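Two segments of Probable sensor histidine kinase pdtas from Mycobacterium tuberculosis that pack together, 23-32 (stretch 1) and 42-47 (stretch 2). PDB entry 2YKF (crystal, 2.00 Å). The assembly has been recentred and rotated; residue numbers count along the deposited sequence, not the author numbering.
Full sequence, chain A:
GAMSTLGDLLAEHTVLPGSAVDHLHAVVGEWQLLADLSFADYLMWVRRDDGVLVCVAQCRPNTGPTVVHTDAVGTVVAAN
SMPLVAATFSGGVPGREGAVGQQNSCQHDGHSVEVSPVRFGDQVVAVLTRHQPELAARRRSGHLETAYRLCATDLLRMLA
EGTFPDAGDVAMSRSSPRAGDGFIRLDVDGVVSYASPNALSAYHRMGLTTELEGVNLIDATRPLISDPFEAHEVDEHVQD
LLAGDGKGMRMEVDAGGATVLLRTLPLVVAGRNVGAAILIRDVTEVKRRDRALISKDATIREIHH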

# COMPACT_ATOMS: atom_id res chain seq x y z
N HIS A 23 -0.98 21.81 10.27
CA HIS A 23 -1.44 20.63 10.91
C HIS A 23 -2.43 19.82 10.03
O HIS A 23 -2.36 18.60 9.99
N LEU A 24 -3.35 20.50 9.34
CA LEU A 24 -4.27 19.75 8.50
C LEU A 24 -3.53 19.15 7.33
O LEU A 24 -3.86 18.03 6.92
N HIS A 25 -2.57 19.87 6.77
CA HIS A 25 -1.75 19.30 5.68
C HIS A 25 -1.06 18.00 6.17
O HIS A 25 -1.03 16.99 5.46
N ALA A 26 -0.50 18.06 7.35
CA ALA A 26 0.11 16.87 8.04
C ALA A 26 -0.88 15.72 8.25
O ALA A 26 -0.55 14.54 8.01
N VAL A 27 -2.12 16.02 8.70
CA VAL A 27 -3.13 14.98 8.79
C VAL A 27 -3.33 14.24 7.46
O VAL A 27 -3.31 12.97 7.42
N VAL A 28 -3.59 15.00 6.40
CA VAL A 28 -3.80 14.44 5.07
C VAL A 28 -2.53 13.69 4.54
O VAL A 28 -2.63 12.68 3.87
N GLY A 29 -1.37 14.15 4.95
CA GLY A 29 -0.13 13.51 4.55
C GLY A 29 -0.01 12.16 5.26
O GLY A 29 0.72 11.31 4.79
N GLU A 30 -0.73 11.96 6.38
CA GLU A 30 -0.56 10.74 7.17
C GLU A 30 -1.77 9.83 7.21
O GLU A 30 -1.65 8.70 7.65
N TRP A 31 -2.95 10.32 6.83
CA TRP A 31 -4.14 9.57 7.20
C TRP A 31 -4.41 8.36 6.28
O TRP A 31 -5.35 7.61 6.54
N GLN A 32 -3.60 8.11 5.23
CA GLN A 32 -3.72 6.78 4.59
C GLN A 32 -3.65 5.64 5.64
O GLN A 32 -4.34 4.62 5.55
N TYR A 42 -12.40 8.15 4.85
CA TYR A 42 -12.56 9.36 5.71
C TYR A 42 -12.75 10.55 4.85
O TYR A 42 -12.12 10.66 3.73
N LEU A 43 -13.53 11.51 5.35
CA LEU A 43 -13.62 12.78 4.71
C LEU A 43 -13.20 13.81 5.74
O LEU A 43 -13.47 13.61 6.87
N MET A 44 -12.56 14.89 5.32
CA MET A 44 -12.18 15.95 6.23
C MET A 44 -13.06 17.18 5.96
O MET A 44 -13.12 17.66 4.86
N TRP A 45 -13.68 17.70 7.02
CA TRP A 45 -14.61 18.86 6.89
C TRP A 45 -14.08 20.03 7.67
O TRP A 45 -13.55 19.84 8.78
N VAL A 46 -14.13 21.22 7.06
CA VAL A 46 -13.84 22.48 7.76
C VAL A 46 -15.14 23.36 7.79
O VAL A 46 -16.11 23.05 7.07
N ARG A 47 -15.12 24.41 8.64
CA ARG A 47 -16.31 25.26 8.90
C ARG A 47 -15.89 26.66 8.63
O ARG A 47 -14.92 27.16 9.20

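One methionine is the centre of this helix-to-strand contact: Met44 has the largest covered area of any residue here (106 Å²), and its terminal methyl meets three helix side chains. Helix 23-32 and strand 42-47 run nearly antiparallel (173°), their axes 11.0 Å apart at closest approach, a gap that side chains must fill. Met44 points toward the helix with chi1 and chi2 both t, so the chain reaches straight out before chi3 (m, -85°) turns the methyl. Met44 CE lies 3.6 Å from Val27 CG1, 3.9 Å from Val28 CG2 and 3.9 Å from Leu24 CD2, touching residues on successive turns of the helix. Val27 (t) points toward the strand, whereas Val28 (t) leaves its backbone sideways and still reaches the methyl through CG2. Leu24 (m, t) also points in; besides Met44 it meets Val46 (m), with Leu24 CD1 4.0 Å from Val46 CG1, and this pair closes the contact at the Arg47 end of the strand. At the other end Trp31, chi1 p and chi2 -13°, extends its indole to the strand: CH2 is 3.9 Å from Met44 CB, and CZ3 is 3.8 Å from Tyr42 CB. The edge of the Trp31 ring is directed at the backbone of Leu43, with Trp31 CZ3 4.2 Å from Leu43 C. Tyr42 (m) starts toward the helix, but the end of its side chain leads away, and its hydroxyl is hydrogen-bonded elsewhere in the structure. Alternation along the strand sets Tyr42, Met44 and Val46 toward the helix, while Leu43 points away. On the helix, His25 likewise points away, and its ND1 is hydrogen-bonded elsewhere. No hydrogen bond crosses between the stretches; the side-chain contacts are apolar, and the two stretches bury 316 Å² between them, counting both sides.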

# COMPACT_ATOMS: atom_id res chain seq x y z
CB HIS A 23 -2.09 20.98 12.23
CG HIS A 23 -2.48 19.79 13.06
ND1 HIS A 23 -1.55 18.98 13.68
CD2 HIS A 23 -3.69 19.30 13.40
CE1 HIS A 23 -2.18 18.06 14.38
NE2 HIS A 23 -3.49 18.24 14.24
CB LEU A 24 -5.48 20.58 8.00
CG LEU A 24 -6.39 21.01 9.19
CD1 LEU A 24 -7.56 21.82 8.66
CD2 LEU A 24 -6.91 19.84 9.94
CB HIS A 25 -0.67 20.27 5.21
CG HIS A 25 -1.16 21.31 4.26
ND1 HIS A 25 -1.30 21.08 2.90
CD2 HIS A 25 -1.45 22.63 4.45
CE1 HIS A 25 -1.68 22.20 2.30
NE2 HIS A 25 -1.79 23.15 3.21
CB ALA A 26 0.75 17.32 9.41
CB VAL A 27 -4.53 15.54 9.23
CG1 VAL A 27 -5.60 14.41 9.12
CG2 VAL A 27 -4.41 16.12 10.71
CB VAL A 28 -4.29 15.54 4.07
CG1 VAL A 28 -4.46 14.94 2.67
CG2 VAL A 28 -5.67 16.08 4.54
CB GLU A 30 -0.34 11.13 8.61
CG GLU A 30 0.87 11.95 8.84
CD GLU A 30 2.10 11.15 9.28
OE1 GLU A 30 2.20 9.94 8.96
OE2 GLU A 30 2.97 11.78 9.94
CB TRP A 31 -5.35 10.52 7.23
CG TRP A 31 -5.76 11.02 5.91
CD1 TRP A 31 -5.08 10.98 4.68
CD2 TRP A 31 -6.98 11.71 5.66
NE1 TRP A 31 -5.85 11.62 3.71
CE2 TRP A 31 -7.01 12.08 4.31
CE3 TRP A 31 -8.07 12.08 6.50
CZ2 TRP A 31 -8.12 12.79 3.75
CZ3 TRP A 31 -9.16 12.72 5.95
CH2 TRP A 31 -9.18 13.08 4.60
CB GLN A 32 -2.66 6.56 3.47
CG GLN A 32 -2.99 5.21 2.63
CD GLN A 32 -4.31 5.34 1.88
OE1 GLN A 32 -4.54 6.32 1.13
NE2 GLN A 32 -5.23 4.41 2.12
CB TYR A 42 -11.29 9.61 6.59
CG TYR A 42 -11.20 8.66 7.76
CD1 TYR A 42 -10.65 7.38 7.62
CD2 TYR A 42 -11.71 9.04 9.04
CE1 TYR A 42 -10.64 6.48 8.69
CE2 TYR A 42 -11.69 8.20 10.11
CZ TYR A 42 -11.11 6.92 9.95
OH TYR A 42 -11.04 6.11 11.03
CB LEU A 43 -15.06 13.04 4.29
CG LEU A 43 -15.52 12.66 2.89
CD1 LEU A 43 -15.15 11.33 2.42
CD2 LEU A 43 -17.05 12.84 2.80
CB MET A 44 -10.74 16.36 6.02
CG MET A 44 -10.31 17.48 6.98
SD MET A 44 -8.58 18.01 6.68
CE MET A 44 -7.84 16.77 7.70
CB TRP A 45 -15.96 18.49 7.50
CG TRP A 45 -16.61 17.36 6.79
CD1 TRP A 45 -16.56 16.06 7.08
CD2 TRP A 45 -17.43 17.50 5.65
NE1 TRP A 45 -17.29 15.32 6.17
CE2 TRP A 45 -17.85 16.20 5.29
CE3 TRP A 45 -17.90 18.59 4.94
CZ2 TRP A 45 -18.73 15.97 4.20
CZ3 TRP A 45 -18.74 18.36 3.84
CH2 TRP A 45 -19.13 17.07 3.48
CB VAL A 46 -12.63 23.27 7.20
CG1 VAL A 46 -11.27 22.43 7.38
CG2 VAL A 46 -12.82 23.72 5.70
CB ARG A 47 -16.74 25.13 10.37
CG ARG A 47 -17.93 26.01 10.74
CD ARG A 47 -18.37 25.76 12.17
NE ARG A 47 -17.49 26.42 13.14
CZ ARG A 47 -17.73 26.46 14.47
NH1 ARG A 47 -18.81 25.87 14.98
NH2 ARG A 47 -16.88 27.09 15.30